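Local coordinates for NTP pyrophosphohydrolase MazG-like domain-containing protein (Vibrio sp. DAT722, PDB 2Q73), which probably hydrolyses nucleoside triphosphates to monophosphates and pyrophosphate with magnesium, as a putative house-cleaning enzyme of the MazG family, at residues 60-63 and 64-68. Numbering follows the deposited sequence.
With MG (magnesium ion), chain G.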
# COMPACT_ATOMS: atom_id res chain seq x y z
N TYR C 60 -0.18 8.95 12.35
CA TYR C 60 -0.38 8.29 13.64
C TYR C 60 -1.08 6.92 13.44
O TYR C 60 -0.69 5.93 14.06
CB TYR C 60 -1.19 9.15 14.61
CG TYR C 60 -1.32 8.43 15.94
CD1 TYR C 60 -0.31 8.52 16.89
CD2 TYR C 60 -2.40 7.59 16.20
CE1 TYR C 60 -0.41 7.81 18.11
CE2 TYR C 60 -2.50 6.87 17.39
CZ TYR C 60 -1.50 6.99 18.34
OH TYR C 60 -1.61 6.29 19.53
N ASP C 61 -2.10 6.87 12.59
CA ASP C 61 -2.81 5.62 12.40
C ASP C 61 -1.92 4.53 11.79
O ASP C 61 -2.06 3.37 12.16
CB ASP C 61 -4.07 5.82 11.54
CG ASP C 61 -5.14 6.66 12.23
OD1 ASP C 61 -5.05 6.95 13.44
OD2 ASP C 61 -6.11 7.02 11.53
N VAL C 62 -1.03 4.89 10.85
CA VAL C 62 -0.05 3.94 10.32
C VAL C 62 0.89 3.46 11.46
O VAL C 62 1.12 2.24 11.62
CB VAL C 62 0.74 4.54 9.12
CG1 VAL C 62 1.90 3.63 8.74
CG2 VAL C 62 -0.22 4.73 7.90
N LEU C 63 1.39 4.41 12.24
CA LEU C 63 2.25 4.15 13.41
C LEU C 63 1.59 3.18 14.39
O LEU C 63 2.24 2.26 14.90
CB LEU C 63 2.61 5.46 14.13
CG LEU C 63 3.36 5.36 15.46
CD1 LEU C 63 4.70 4.72 15.19
CD2 LEU C 63 3.53 6.74 16.12
N TYR C 64 0.29 3.37 14.61
CA TYR C 64 -0.48 2.52 15.51
C TYR C 64 -0.42 1.08 15.03
O TYR C 64 -0.13 0.18 15.81
CB TYR C 64 -1.94 2.98 15.60
CG TYR C 64 -2.79 2.09 16.49
CD1 TYR C 64 -2.99 2.40 17.84
CD2 TYR C 64 -3.40 0.93 15.99
CE1 TYR C 64 -3.76 1.59 18.67
CE2 TYR C 64 -4.18 0.11 16.80
CZ TYR C 64 -4.36 0.45 18.14
OH TYR C 64 -5.11 -0.35 18.96
N TYR C 65 -0.67 0.86 13.74
CA TYR C 65 -0.65 -0.51 13.21
C TYR C 65 0.75 -1.11 13.08
O TYR C 65 0.89 -2.32 13.24
CB TYR C 65 -1.51 -0.65 11.95
CG TYR C 65 -2.95 -0.62 12.35
CD1 TYR C 65 -3.73 0.54 12.19
CD2 TYR C 65 -3.51 -1.73 13.03
CE1 TYR C 65 -5.07 0.56 12.63
CE2 TYR C 65 -4.81 -1.71 13.48
CZ TYR C 65 -5.58 -0.56 13.28
OH TYR C 65 -6.86 -0.58 13.71
N VAL C 66 1.76 -0.27 12.85
CA VAL C 66 3.16 -0.72 12.92
C VAL C 66 3.46 -1.25 14.34
O VAL C 66 4.00 -2.34 14.49
CB VAL C 66 4.15 0.39 12.47
CG1 VAL C 66 5.58 0.04 12.88
CG2 VAL C 66 4.09 0.57 10.94
N CYS C 67 3.08 -0.50 15.38
CA CYS C 67 3.26 -0.98 16.77
C CYS C 67 2.42 -2.23 17.06
O CYS C 67 2.89 -3.16 17.72
CB CYS C 67 2.93 0.12 17.77
SG CYS C 67 4.11 1.48 17.74
N ALA C 68 1.17 -2.24 16.59
CA ALA C 68 0.27 -3.37 16.86
C ALA C 68 0.83 -4.63 16.20
O ALA C 68 0.86 -5.70 16.81
CB ALA C 68 -1.12 -3.08 16.38
MG MG G . -7.29 6.64 9.40
O HOH W 1 -8.90 8.41 9.22
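Tyr-60 to Leu-63 accept, from their carbonyls, the amide N-H groups of Tyr-64 to Cys-67, four successive i to i+4 hydrogen bonds of one continuous alpha helix. Three are short, such as Cys-67 N to Leu-63 O at 2.9 Å; Tyr-65 N to Asp-61 O stretches to 3.3 Å, its donor tilted 31° from the carbonyl plane. The same Asp-61 O lies 3.3 Å from Tyr-65 CD1, because the Tyr-65 ring swings beside its own backbone N (chi1 -74°). Tyr-64 instead sends CG anti to N (chi1 178°), and the edge atom CD2 of its ring sits over the centre of one Tyr-65 face. Tyr-64 CB is 4.3 Å from Tyr-60 CE2. The stretch belongs to helix 55-72 of the all-alpha MazG fold, which carries part of the magnesium site: Asp-61 OD2 binds the magnesium ion at 2.5 Å, joined by Glu-30, Glu-33, Glu-58 and a water, while OD1 makes a salt bridge to Lys-84 of the second subunit, which should help fix the carboxylate's rotation. Val-62 CG1 approaches Val-66 CG2 at 4.4 Å, and Leu-63 CD1 meets Cys-67 SG at 4.2 Å; on the side facing that subunit each valine packs on the other's counterpart, and Leu-63 on its own. Tyr-60 OH hydrogen-bonds His-81 of that subunit, whereas Tyr-64 OH is hydrogen-bonded to Asp-14 of its own chain.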